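Local coordinates for Glp_546_48378_50642 (Giardia intestinalis, PDB 2QVW), which cleaves double-stranded RNA into the siRNAs of 21 to 23 base pairs that guide RNA interference, as a ribonuclease III enzyme of the Dicer type, at residues A[134-139]-A[250-255]; A[617-622]-A[633-638]; A[511-516]-A[576-581]; A[222-227]-A[238-243]; A[104-109]-A[280-285]. One frame throughout, in Å; residues are numbered along the deposited sequence.

Interaction 1 (A[134-139]-A[250-255])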
# COMPACT_ATOMS: atom_id res chain seq x y z
N GLN A 134 -25.20 27.58 -21.90
CA GLN A 134 -26.14 28.53 -22.46
C GLN A 134 -27.09 28.96 -21.36
O GLN A 134 -27.24 30.14 -21.08
CB GLN A 134 -26.95 27.89 -23.57
CG GLN A 134 -26.13 27.30 -24.66
CD GLN A 134 -27.01 26.78 -25.77
OE1 GLN A 134 -27.66 27.56 -26.47
NE2 GLN A 134 -27.05 25.47 -25.94
N LEU A 135 -27.73 27.98 -20.73
CA LEU A 135 -28.66 28.23 -19.64
C LEU A 135 -28.08 29.30 -18.73
O LEU A 135 -28.72 30.31 -18.46
CB LEU A 135 -28.91 26.95 -18.84
CG LEU A 135 -29.41 25.74 -19.64
CD1 LEU A 135 -29.92 24.67 -18.68
CD2 LEU A 135 -30.52 26.18 -20.59
N MET A 136 -26.86 29.07 -18.26
CA MET A 136 -26.20 30.02 -17.38
C MET A 136 -26.16 31.40 -18.03
O MET A 136 -26.61 32.38 -17.44
CB MET A 136 -24.77 29.56 -17.08
CG MET A 136 -24.57 28.99 -15.69
SD MET A 136 -24.96 30.18 -14.38
CE MET A 136 -23.61 31.31 -14.53
N CYS A 137 -25.62 31.47 -19.24
CA CYS A 137 -25.52 32.73 -19.97
C CYS A 137 -26.87 33.45 -20.08
O CYS A 137 -26.94 34.66 -19.90
CB CYS A 137 -24.92 32.48 -21.36
SG CYS A 137 -24.61 33.96 -22.37
N ASP A 138 -27.95 32.73 -20.39
CA ASP A 138 -29.26 33.39 -20.49
C ASP A 138 -30.04 33.30 -19.19
O ASP A 138 -31.20 32.88 -19.16
CB ASP A 138 -30.10 32.77 -21.62
CG ASP A 138 -30.06 33.59 -22.90
OD1 ASP A 138 -30.51 34.75 -22.90
OD2 ASP A 138 -29.56 33.05 -23.91
N ALA A 139 -29.40 33.70 -18.10
CA ALA A 139 -30.04 33.65 -16.79
C ALA A 139 -30.63 35.00 -16.41
O ALA A 139 -29.90 35.95 -16.17
CB ALA A 139 -29.04 33.21 -15.74
N LEU A 250 -29.77 36.21 -9.29
CA LEU A 250 -29.67 35.59 -10.60
C LEU A 250 -30.03 34.12 -10.42
O LEU A 250 -29.19 33.33 -10.00
CB LEU A 250 -28.25 35.73 -11.14
CG LEU A 250 -27.99 35.32 -12.59
CD1 LEU A 250 -26.53 35.55 -12.91
CD2 LEU A 250 -28.34 33.87 -12.81
N LEU A 251 -31.26 33.75 -10.74
CA LEU A 251 -31.69 32.37 -10.58
C LEU A 251 -30.88 31.41 -11.46
O LEU A 251 -30.82 31.58 -12.68
CB LEU A 251 -33.19 32.25 -10.88
CG LEU A 251 -33.87 30.94 -10.50
CD1 LEU A 251 -35.35 31.19 -10.29
CD2 LEU A 251 -33.64 29.89 -11.56
N LEU A 252 -30.27 30.41 -10.84
CA LEU A 252 -29.48 29.42 -11.57
C LEU A 252 -30.41 28.37 -12.18
O LEU A 252 -31.42 28.01 -11.58
CB LEU A 252 -28.49 28.72 -10.62
CG LEU A 252 -27.49 29.55 -9.81
CD1 LEU A 252 -26.54 28.60 -9.09
CD2 LEU A 252 -26.72 30.49 -10.71
N PRO A 253 -30.08 27.86 -13.38
CA PRO A 253 -30.95 26.85 -13.98
C PRO A 253 -31.10 25.56 -13.15
O PRO A 253 -30.17 25.16 -12.45
CB PRO A 253 -30.31 26.61 -15.36
CG PRO A 253 -28.88 26.97 -15.15
CD PRO A 253 -28.96 28.20 -14.29
N ASP A 254 -32.28 24.95 -13.22
CA ASP A 254 -32.58 23.72 -12.48
C ASP A 254 -31.33 22.90 -12.15
O ASP A 254 -31.03 22.65 -10.99
CB ASP A 254 -33.58 22.86 -13.28
CG ASP A 254 -34.98 23.46 -13.30
OD1 ASP A 254 -35.72 23.27 -12.31
OD2 ASP A 254 -35.36 24.12 -14.29
N GLU A 255 -30.59 22.51 -13.18
CA GLU A 255 -29.37 21.73 -13.00
C GLU A 255 -28.59 22.17 -11.77
O GLU A 255 -28.37 21.38 -10.87
CB GLU A 255 -28.49 21.82 -14.25
CG GLU A 255 -29.15 21.27 -15.51
CD GLU A 255 -28.28 21.38 -16.77
OE1 GLU A 255 -27.51 20.44 -17.05
OE2 GLU A 255 -28.38 22.41 -17.47

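Interaction 2 (A[617-622]-A[633-638])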
# COMPACT_ATOMS: atom_id res chain seq x y z
N THR A 617 0.45 -41.91 -1.87
CA THR A 617 -0.93 -41.61 -1.54
C THR A 617 -1.17 -40.14 -1.21
O THR A 617 -2.19 -39.58 -1.58
CB THR A 617 -1.41 -42.49 -0.36
OG1 THR A 617 -0.55 -42.28 0.76
CG2 THR A 617 -1.38 -43.96 -0.76
N VAL A 618 -0.23 -39.52 -0.51
CA VAL A 618 -0.36 -38.11 -0.16
C VAL A 618 -0.33 -37.25 -1.42
O VAL A 618 -1.01 -36.24 -1.51
CB VAL A 618 0.78 -37.65 0.77
CG1 VAL A 618 0.63 -36.17 1.09
CG2 VAL A 618 0.76 -38.46 2.05
N SER A 619 0.48 -37.67 -2.39
CA SER A 619 0.62 -36.96 -3.65
C SER A 619 -0.70 -36.68 -4.35
O SER A 619 -0.96 -35.57 -4.80
CB SER A 619 1.51 -37.75 -4.60
OG SER A 619 1.19 -37.43 -5.94
N ARG A 620 -1.54 -37.70 -4.45
CA ARG A 620 -2.82 -37.55 -5.12
C ARG A 620 -3.93 -37.01 -4.21
O ARG A 620 -5.00 -36.63 -4.67
CB ARG A 620 -3.23 -38.89 -5.72
CG ARG A 620 -2.13 -39.53 -6.60
CD ARG A 620 -2.60 -40.84 -7.22
NE ARG A 620 -1.86 -42.00 -6.72
CZ ARG A 620 -1.78 -42.36 -5.44
NH1 ARG A 620 -2.40 -41.64 -4.51
NH2 ARG A 620 -1.10 -43.44 -5.09
N SER A 621 -3.65 -36.95 -2.91
CA SER A 621 -4.63 -36.47 -1.95
C SER A 621 -4.45 -35.00 -1.62
O SER A 621 -4.68 -34.58 -0.49
CB SER A 621 -4.52 -37.28 -0.65
OG SER A 621 -4.59 -38.68 -0.90
N LEU A 622 -4.05 -34.20 -2.61
CA LEU A 622 -3.83 -32.78 -2.38
C LEU A 622 -4.99 -31.87 -2.80
O LEU A 622 -5.04 -30.70 -2.41
CB LEU A 622 -2.55 -32.32 -3.09
CG LEU A 622 -1.28 -33.07 -2.68
CD1 LEU A 622 -0.06 -32.46 -3.36
CD2 LEU A 622 -1.12 -33.02 -1.17
N PHE A 633 9.81 -35.63 -7.62
CA PHE A 633 10.58 -34.91 -6.61
C PHE A 633 9.76 -34.69 -5.35
O PHE A 633 10.28 -34.77 -4.23
CB PHE A 633 11.04 -33.56 -7.17
CG PHE A 633 11.83 -32.73 -6.19
CD1 PHE A 633 12.95 -33.26 -5.55
CD2 PHE A 633 11.45 -31.42 -5.91
CE1 PHE A 633 13.68 -32.48 -4.66
CE2 PHE A 633 12.18 -30.64 -5.02
CZ PHE A 633 13.30 -31.17 -4.39
N LEU A 634 8.48 -34.41 -5.54
CA LEU A 634 7.56 -34.18 -4.43
C LEU A 634 7.53 -35.41 -3.53
O LEU A 634 7.69 -35.31 -2.31
CB LEU A 634 6.16 -33.89 -4.97
CG LEU A 634 5.01 -33.74 -3.97
CD1 LEU A 634 5.43 -32.84 -2.82
CD2 LEU A 634 3.78 -33.17 -4.68
N ILE A 635 7.36 -36.58 -4.15
CA ILE A 635 7.30 -37.85 -3.44
C ILE A 635 8.53 -38.02 -2.55
O ILE A 635 8.43 -38.44 -1.40
CB ILE A 635 7.24 -39.05 -4.43
CG1 ILE A 635 6.30 -38.73 -5.61
CG2 ILE A 635 6.77 -40.30 -3.69
CD1 ILE A 635 4.86 -38.50 -5.20
N ARG A 636 9.69 -37.71 -3.11
CA ARG A 636 10.92 -37.81 -2.35
C ARG A 636 10.75 -36.99 -1.09
O ARG A 636 10.87 -37.51 0.03
CB ARG A 636 12.09 -37.27 -3.16
CG ARG A 636 12.48 -38.11 -4.35
CD ARG A 636 13.13 -39.43 -3.94
NE ARG A 636 13.71 -40.12 -5.09
CZ ARG A 636 14.17 -41.37 -5.08
NH1 ARG A 636 14.13 -42.09 -3.96
NH2 ARG A 636 14.68 -41.91 -6.19
N LEU A 637 10.46 -35.70 -1.28
CA LEU A 637 10.29 -34.75 -0.18
C LEU A 637 9.21 -35.16 0.79
O LEU A 637 9.12 -34.62 1.88
CB LEU A 637 10.01 -33.36 -0.73
CG LEU A 637 11.14 -32.77 -1.58
CD1 LEU A 637 10.77 -31.37 -2.03
CD2 LEU A 637 12.45 -32.73 -0.77
N LEU A 638 8.38 -36.12 0.40
CA LEU A 638 7.32 -36.60 1.28
C LEU A 638 7.81 -37.73 2.19
O LEU A 638 7.53 -37.74 3.38
CB LEU A 638 6.11 -37.06 0.46
CG LEU A 638 5.25 -35.95 -0.15
CD1 LEU A 638 4.14 -36.57 -0.98
CD2 LEU A 638 4.66 -35.09 0.96

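Interaction 3 (A[511-516]-A[576-581])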
# COMPACT_ATOMS: atom_id res chain seq x y z
N ILE A 511 27.96 -8.75 -6.04
CA ILE A 511 28.25 -7.49 -6.69
C ILE A 511 27.18 -7.25 -7.75
O ILE A 511 26.93 -6.11 -8.13
CB ILE A 511 29.65 -7.54 -7.36
CG1 ILE A 511 30.37 -6.20 -7.19
CG2 ILE A 511 29.51 -7.89 -8.83
CD1 ILE A 511 29.56 -4.98 -7.59
N GLN A 512 26.56 -8.32 -8.21
CA GLN A 512 25.52 -8.25 -9.24
C GLN A 512 24.26 -7.62 -8.65
O GLN A 512 23.61 -6.79 -9.29
CB GLN A 512 25.22 -9.66 -9.74
CG GLN A 512 24.55 -9.75 -11.11
CD GLN A 512 25.51 -9.48 -12.26
OE1 GLN A 512 25.89 -8.34 -12.51
NE2 GLN A 512 25.92 -10.53 -12.95
N PHE A 513 23.93 -8.04 -7.44
CA PHE A 513 22.75 -7.54 -6.73
C PHE A 513 22.93 -6.06 -6.41
O PHE A 513 22.06 -5.24 -6.72
CB PHE A 513 22.56 -8.32 -5.43
CG PHE A 513 21.38 -7.86 -4.61
CD1 PHE A 513 20.08 -8.12 -5.04
CD2 PHE A 513 21.57 -7.17 -3.42
CE1 PHE A 513 18.99 -7.69 -4.31
CE2 PHE A 513 20.50 -6.74 -2.68
CZ PHE A 513 19.20 -7.00 -3.12
N SER A 514 24.05 -5.73 -5.80
CA SER A 514 24.36 -4.36 -5.43
C SER A 514 24.14 -3.39 -6.59
O SER A 514 23.85 -2.21 -6.38
CB SER A 514 25.82 -4.27 -4.96
OG SER A 514 26.10 -5.28 -4.01
N HIS A 515 24.29 -3.90 -7.81
CA HIS A 515 24.14 -3.09 -9.02
C HIS A 515 22.71 -2.85 -9.50
O HIS A 515 22.30 -1.69 -9.66
CB HIS A 515 24.93 -3.72 -10.18
CG HIS A 515 24.77 -3.00 -11.48
ND1 HIS A 515 24.74 -3.66 -12.70
CD2 HIS A 515 24.61 -1.69 -11.77
CE1 HIS A 515 24.57 -2.78 -13.67
NE2 HIS A 515 24.49 -1.57 -13.13
N ARG A 516 21.94 -3.91 -9.73
CA ARG A 516 20.56 -3.75 -10.21
C ARG A 516 19.66 -3.15 -9.15
O ARG A 516 18.48 -2.92 -9.39
CB ARG A 516 19.99 -5.09 -10.69
CG ARG A 516 19.39 -5.96 -9.61
CD ARG A 516 19.00 -7.31 -10.18
NE ARG A 516 17.94 -7.22 -11.19
CZ ARG A 516 16.65 -7.09 -10.91
NH1 ARG A 516 16.23 -7.03 -9.65
NH2 ARG A 516 15.76 -7.03 -11.90
N PRO A 576 16.20 -14.11 -14.13
CA PRO A 576 17.48 -14.71 -14.53
C PRO A 576 18.70 -13.90 -14.11
O PRO A 576 19.69 -14.46 -13.64
CB PRO A 576 17.36 -14.81 -16.05
CG PRO A 576 15.89 -15.01 -16.24
CD PRO A 576 15.29 -14.01 -15.29
N VAL A 577 18.62 -12.58 -14.29
CA VAL A 577 19.72 -11.69 -13.93
C VAL A 577 20.45 -12.21 -12.70
O VAL A 577 21.68 -12.23 -12.66
CB VAL A 577 19.23 -10.27 -13.60
CG1 VAL A 577 20.39 -9.40 -13.15
CG2 VAL A 577 18.54 -9.65 -14.82
N LEU A 578 19.69 -12.65 -11.71
CA LEU A 578 20.28 -13.17 -10.49
C LEU A 578 20.21 -14.69 -10.46
O LEU A 578 21.18 -15.38 -10.74
CB LEU A 578 19.56 -12.60 -9.27
CG LEU A 578 19.64 -11.09 -9.04
CD1 LEU A 578 18.78 -10.71 -7.85
CD2 LEU A 578 21.08 -10.68 -8.82
N TYR A 579 19.04 -15.20 -10.12
CA TYR A 579 18.82 -16.63 -10.03
C TYR A 579 19.22 -17.39 -11.28
O TYR A 579 19.94 -18.39 -11.19
CB TYR A 579 17.36 -16.88 -9.66
CG TYR A 579 17.06 -16.31 -8.29
CD1 TYR A 579 17.65 -16.86 -7.16
CD2 TYR A 579 16.27 -15.17 -8.14
CE1 TYR A 579 17.47 -16.30 -5.90
CE2 TYR A 579 16.08 -14.59 -6.88
CZ TYR A 579 16.69 -15.16 -5.76
OH TYR A 579 16.50 -14.62 -4.51
N GLY A 580 18.78 -16.91 -12.43
CA GLY A 580 19.13 -17.58 -13.67
C GLY A 580 18.13 -18.63 -14.11
O GLY A 580 16.94 -18.54 -13.79
N SER A 581 18.61 -19.62 -14.84
CA SER A 581 17.74 -20.68 -15.34
C SER A 581 18.25 -22.07 -15.07
O SER A 581 19.40 -22.27 -14.69
CB SER A 581 17.54 -20.54 -16.85
OG SER A 581 16.75 -19.40 -17.15

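Interaction 4 (A[222-227]-A[238-243])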
# COMPACT_ATOMS: atom_id res chain seq x y z
N ASP A 222 -24.54 29.16 6.10
CA ASP A 222 -25.41 28.88 7.23
C ASP A 222 -26.17 27.58 7.06
O ASP A 222 -26.31 26.82 8.01
CB ASP A 222 -26.38 30.05 7.40
CG ASP A 222 -25.69 31.40 7.24
OD1 ASP A 222 -24.75 31.70 8.01
OD2 ASP A 222 -26.09 32.18 6.34
N LEU A 223 -26.64 27.32 5.84
CA LEU A 223 -27.42 26.10 5.58
C LEU A 223 -26.64 24.81 5.81
O LEU A 223 -27.22 23.73 5.79
CB LEU A 223 -27.96 26.11 4.14
CG LEU A 223 -28.89 24.97 3.73
CD1 LEU A 223 -30.13 24.94 4.62
CD2 LEU A 223 -29.30 25.14 2.29
N LYS A 224 -25.33 24.93 6.05
CA LYS A 224 -24.48 23.77 6.28
C LYS A 224 -25.09 22.48 5.76
O LYS A 224 -24.92 22.14 4.60
CB LYS A 224 -24.16 23.61 7.76
CG LYS A 224 -22.68 23.76 8.09
CD LYS A 224 -22.34 25.17 8.55
CE LYS A 224 -22.87 25.43 9.96
NZ LYS A 224 -22.47 26.77 10.47
N ASP A 225 -25.81 21.78 6.63
CA ASP A 225 -26.44 20.52 6.24
C ASP A 225 -27.94 20.50 6.51
O ASP A 225 -28.63 19.56 6.14
CB ASP A 225 -25.82 19.36 7.01
CG ASP A 225 -26.48 19.16 8.36
OD1 ASP A 225 -26.54 20.13 9.14
OD2 ASP A 225 -26.94 18.03 8.62
N HIS A 226 -28.44 21.54 7.18
CA HIS A 226 -29.87 21.61 7.48
C HIS A 226 -30.69 21.36 6.21
O HIS A 226 -30.29 21.75 5.11
CB HIS A 226 -30.22 22.99 8.06
CG HIS A 226 -29.34 23.43 9.18
ND1 HIS A 226 -29.24 22.75 10.37
CD2 HIS A 226 -28.53 24.51 9.30
CE1 HIS A 226 -28.40 23.38 11.18
NE2 HIS A 226 -27.96 24.46 10.55
N GLN A 227 -31.83 20.70 6.37
CA GLN A 227 -32.70 20.39 5.25
C GLN A 227 -33.59 21.60 5.00
O GLN A 227 -33.59 22.55 5.78
CB GLN A 227 -33.57 19.16 5.55
CG GLN A 227 -33.34 18.53 6.91
CD GLN A 227 -33.70 19.45 8.05
OE1 GLN A 227 -34.85 19.88 8.18
NE2 GLN A 227 -32.72 19.76 8.90
N ALA A 238 -35.37 29.42 11.25
CA ALA A 238 -35.20 30.60 10.40
C ALA A 238 -34.66 31.85 11.09
O ALA A 238 -35.32 32.89 11.11
CB ALA A 238 -36.52 30.92 9.71
N PRO A 239 -33.45 31.77 11.68
CA PRO A 239 -32.84 32.92 12.36
C PRO A 239 -31.70 33.45 11.47
O PRO A 239 -31.37 34.64 11.46
CB PRO A 239 -32.34 32.32 13.65
CG PRO A 239 -31.83 30.99 13.19
CD PRO A 239 -32.86 30.51 12.18
N LYS A 240 -31.12 32.52 10.72
CA LYS A 240 -30.04 32.75 9.77
C LYS A 240 -30.66 33.22 8.47
O LYS A 240 -29.97 33.74 7.59
CB LYS A 240 -29.27 31.45 9.53
CG LYS A 240 -28.50 30.95 10.73
CD LYS A 240 -27.80 29.63 10.46
CE LYS A 240 -27.07 29.12 11.70
NZ LYS A 240 -26.37 27.82 11.48
N LEU A 241 -31.96 33.01 8.34
CA LEU A 241 -32.71 33.40 7.15
C LEU A 241 -32.48 34.87 6.83
O LEU A 241 -32.44 35.71 7.73
CB LEU A 241 -34.20 33.14 7.37
CG LEU A 241 -35.12 33.43 6.19
CD1 LEU A 241 -34.65 32.64 4.99
CD2 LEU A 241 -36.56 33.08 6.55
N ARG A 242 -32.33 35.19 5.55
CA ARG A 242 -32.08 36.56 5.12
C ARG A 242 -32.96 36.98 3.94
O ARG A 242 -33.57 36.13 3.29
CB ARG A 242 -30.60 36.72 4.78
CG ARG A 242 -29.71 36.31 5.95
CD ARG A 242 -28.24 36.46 5.67
NE ARG A 242 -27.45 36.09 6.84
CZ ARG A 242 -26.13 36.10 6.88
NH1 ARG A 242 -25.43 36.47 5.81
NH2 ARG A 242 -25.50 35.74 7.99
N PHE A 243 -33.02 38.28 3.67
CA PHE A 243 -33.84 38.80 2.57
C PHE A 243 -33.03 39.65 1.58
O PHE A 243 -32.23 40.49 1.99
CB PHE A 243 -35.01 39.62 3.12
CG PHE A 243 -35.89 38.86 4.07
CD1 PHE A 243 -35.47 38.58 5.36
CD2 PHE A 243 -37.16 38.45 3.67
CE1 PHE A 243 -36.30 37.89 6.25
CE2 PHE A 243 -37.99 37.76 4.55
CZ PHE A 243 -37.56 37.48 5.84

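Interaction 5 (A[104-109]-A[280-285])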
# COMPACT_ATOMS: atom_id res chain seq x y z
N SER A 104 7.74 19.87 -1.54
CA SER A 104 8.61 19.97 -2.70
C SER A 104 7.90 20.68 -3.83
O SER A 104 6.67 20.68 -3.90
CB SER A 104 9.03 18.58 -3.17
OG SER A 104 9.94 18.01 -2.25
N ASN A 105 8.69 21.31 -4.69
CA ASN A 105 8.15 22.03 -5.84
C ASN A 105 8.34 21.14 -7.08
O ASN A 105 9.26 21.34 -7.87
CB ASN A 105 8.91 23.35 -6.02
CG ASN A 105 9.00 24.15 -4.73
OD1 ASN A 105 7.98 24.50 -4.13
ND2 ASN A 105 10.23 24.43 -4.30
N PRO A 106 7.45 20.14 -7.25
CA PRO A 106 7.51 19.20 -8.38
C PRO A 106 7.66 19.86 -9.75
O PRO A 106 7.25 21.01 -9.96
CB PRO A 106 6.19 18.44 -8.26
CG PRO A 106 5.29 19.41 -7.58
CD PRO A 106 6.19 19.97 -6.52
N PRO A 107 8.26 19.13 -10.71
CA PRO A 107 8.42 19.72 -12.03
C PRO A 107 7.06 20.16 -12.56
O PRO A 107 6.75 21.35 -12.59
CB PRO A 107 9.03 18.58 -12.85
CG PRO A 107 8.54 17.35 -12.15
CD PRO A 107 8.70 17.73 -10.71
N GLN A 108 6.23 19.19 -12.93
CA GLN A 108 4.91 19.47 -13.47
C GLN A 108 3.84 19.64 -12.40
O GLN A 108 4.08 19.43 -11.21
CB GLN A 108 4.49 18.35 -14.41
CG GLN A 108 5.51 18.02 -15.50
CD GLN A 108 5.02 16.93 -16.45
OE1 GLN A 108 4.72 15.81 -16.02
NE2 GLN A 108 4.95 17.25 -17.74
N PHE A 109 2.65 20.06 -12.85
CA PHE A 109 1.50 20.25 -11.98
C PHE A 109 0.26 19.84 -12.76
O PHE A 109 -0.18 20.54 -13.67
CB PHE A 109 1.39 21.72 -11.53
CG PHE A 109 2.35 22.09 -10.43
CD1 PHE A 109 2.23 21.52 -9.16
CD2 PHE A 109 3.37 23.02 -10.65
CE1 PHE A 109 3.12 21.87 -8.13
CE2 PHE A 109 4.26 23.37 -9.62
CZ PHE A 109 4.13 22.79 -8.37
N THR A 280 3.63 15.04 -2.33
CA THR A 280 4.11 13.95 -1.50
C THR A 280 5.02 13.04 -2.32
O THR A 280 6.14 12.76 -1.92
CB THR A 280 2.93 13.12 -0.93
OG1 THR A 280 2.09 13.97 -0.15
CG2 THR A 280 3.45 12.00 -0.06
N ILE A 281 4.53 12.61 -3.47
CA ILE A 281 5.28 11.73 -4.36
C ILE A 281 6.73 12.19 -4.54
O ILE A 281 7.66 11.53 -4.08
CB ILE A 281 4.63 11.66 -5.75
CG1 ILE A 281 3.24 11.05 -5.64
CG2 ILE A 281 5.51 10.86 -6.70
CD1 ILE A 281 3.21 9.66 -5.04
N CYS A 282 6.92 13.31 -5.22
CA CYS A 282 8.27 13.81 -5.43
C CYS A 282 8.72 14.70 -4.28
O CYS A 282 8.75 15.92 -4.40
CB CYS A 282 8.33 14.60 -6.74
SG CYS A 282 7.34 16.10 -6.74
N ALA A 283 9.07 14.08 -3.17
CA ALA A 283 9.52 14.81 -2.01
C ALA A 283 10.00 13.78 -1.03
O ALA A 283 10.92 14.02 -0.25
CB ALA A 283 8.39 15.60 -1.41
N LEU A 284 9.36 12.62 -1.09
CA LEU A 284 9.69 11.52 -0.20
C LEU A 284 9.74 10.21 -0.97
O LEU A 284 10.01 9.15 -0.39
CB LEU A 284 8.64 11.43 0.92
CG LEU A 284 8.51 12.60 1.91
CD1 LEU A 284 7.20 12.53 2.69
CD2 LEU A 284 9.70 12.57 2.87
N ASP A 285 9.51 10.27 -2.28
CA ASP A 285 9.53 9.06 -3.09
C ASP A 285 10.85 8.30 -3.07
O ASP A 285 10.87 7.08 -2.97
CB ASP A 285 9.20 9.39 -4.54
CG ASP A 285 8.85 8.16 -5.33
OD1 ASP A 285 8.85 8.22 -6.58
OD2 ASP A 285 8.55 7.12 -4.70

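Interaction 1 (A[134-139]-A[250-255])
Leu135 sets CG anti to its own carbonyl carbon (chi1 -56°), and the branch beyond it crosses Pro253, with CD1 of the leucine 3.9 Å from CB of the proline; CB of Leu135 also lies 3.7 Å from CG of Pro253. A bend at chi2 (-60°) puts SD of Met136 beside Leu252, 4.1 Å from CD2; the two side chains run the same way. Flexible methionine suits a place where a helix must fit an uneven partner, whereas the rigid Pro253 ring offers Leu135 a fixed apolar surface. The last turn of helix 127-137 lies against the chain just after strand 250-251, an outermost strand of the antiparallel sheet in the PAZ region, where Leu250 is bonded through its backbone to Ala162. Just beyond the helix, Asp138 centres an inverse gamma turn, and Ala139 directs its CB toward the strand, near Leu250. At the other end of the contact the side chain of Glu255 crosses that of Leu135 at about a right angle, while its OE1 makes a weak hydrogen bond to Thr132.

Interaction 2 (A[617-622]-A[633-638])
Along 633-638, Leu634 is the first to meet 617-622. Its CG stands anti to the backbone N (chi1 175°), and chi2 (47°) sets the two CD positions. Leu634 and Leu622 reach toward each other tip to tip, CD2 of the former 4.1 Å from CD1 of the latter. Next comes Ile635, whose CB does not face the other helix directly, but whose terminal CD1 lies over the small Ser619, 3.5 Å from CB. A serine there lets the helices come close, their CA atoms being 6.7 Å apart at this pair. One turn on, Leu638 crosses Val618 obliquely, CD1 lying 3.9 Å from CB of the valine and also near the backbone N of Ser619. The three residues are spaced so that they share one side of helix 631-642, and this side closes on the end of helix 611-620. Leu634 also touches Cys735 on helix 718-735, the helix that carries the manganese ligands Asp722 and Glu725; the side chain of Leu638 is about 11 Å from that of Glu725. Ser621 turns its OG back to Thr617 O, 2.7 Å away, within its own segment. No hydrogen bond joins the two segments, so the contact rests on apolar packing, mostly of buried side chains.

Interaction 3 (A[511-516]-A[576-581])
The Phe513 ring receives Leu578 at its edge, near the ring plane, where the CD1 atoms of the two residues are 4.0 Å apart. The guanidinium of Arg516, the other flat group, is approached obliquely by Val577, whose CG1 lies 3.8 Å from NE. Arg516 has CG in the crowded position between its backbone N and carbonyl carbon (chi1 85°), and a bend at chi3 (-64°) turns NE from the line of the chain. Its methylene part also takes part: CD lies 4.0 Å from CG of Leu578. That leucine wedges between helix residues: CD1 meets both Phe513 and Arg516, while CD2 comes within 4.1 Å of the Phe513 backbone N. Gln512 adds its CG beside the carbonyl of Val577. The contact joins the last turns of helix 500-516 to the irregular loop running from strand 562-564 to helix 591-602. Phe513 also touches Ala430 of helix 421-433 and Arg537 of helix 528-542, so this buried ring lies among three helices, its own included. With no hydrogen bond across, cohesion between these two segments is hydrocarbon contact, while the guanidinium of exposed Arg516 makes a long, weak ion pair with Glu427.

Interaction 4 (A[222-227]-A[238-243])
Aliphatic contact comes first: the extended chain of Lys240 runs past Asp222, its CB 3.9 Å from CB of the aspartate, with CG and CD close by as well. Lysine suits this exposed place because its methylenes can cover a neighbour while its amine reaches onward. The attractive charge contact is looser. Asp222 OD2 sits over the centre of the Arg242 guanidinium, 3.9 Å above its plane, with the carboxylate turned 53° from that plane; no N-H points at the oxygen, so this long salt bridge is purely electrostatic. Segment 222-227 lies in the connection between the antiparallel neighbours 213-219 and 242-244 of the PAZ sheet, and 238-243 runs from it into the latter strand, where Arg242 bonds through its backbone to Ala217. Two like charges also lie close, Lys240 NZ and Lys224 NZ at 4.2 Å, with the edge of the His226 ring beside them, its NE2 3.8 Å from Lys240 NZ. Such proximity would tend to lower the affinity of the amines, and of the imidazole, for a proton, although Asp222 OD1, 5.5 Å from Lys240 NZ, may offset part of this.

Interaction 5 (A[104-109]-A[280-285])
SG of Cys282 lies against the Pro106 ring, 4.0 Å from both CG and CD of the proline. With chi1 at 65°, this SG sits between the backbone N and the carbonyl carbon of its own residue, on the side where the ring lies. Pro107 is farther off, its CD 4.5 Å from the same sulphur. A compact, weakly polar thiol can pack on the rigid hydrocarbon ring of a proline. Ser104 and Ala283 form the second pair, each with its CB directed at the other segment. Because both side chains are small, the backbones can approach closely, the CA atoms of Ser104 and Ala283 being 5.3 Å apart. Cys282 is also the centre of an inverse gamma turn. The contact sets the loop leading to strand 112-117, in the N-terminal domain, against the C-terminal part of helix 267-284, which is probably the connector helix by which a Dicer links PAZ to ribonuclease III. Nearby, Leu284 touches Phe99 and Phe102, and Ser104 N makes a weak hydrogen bond to OD1 of Asn279. Although Ser104 OG is 3.2 Å from the carbonyl oxygen of Cys282, the angle is too poor for a hydrogen bond, so between the two segments the join depends on van der Waals contact.

How the interactions relate
Only interaction 2 is a buried contact, and leucine, valine and isoleucine branches dominate it. Interaction 1 is partly buried, while interactions 3, 4 and 5 lie at the surface. Interactions 1 and 4 concern the same PAZ sheet at its two outermost strands, 250-251 and 242-244, with centres 23 Å apart; the first is mainly apolar, the second mainly a matter of charge. Interactions 2 and 3 are on the opposite side of the chain's centre from both and belong to helical parts of the chain, though interaction 3 binds a loop partly through an arginine's methylenes. Interaction 5, between small residues, joins more distant parts of the sequence than any other. No hydrogen bond crosses any of the five.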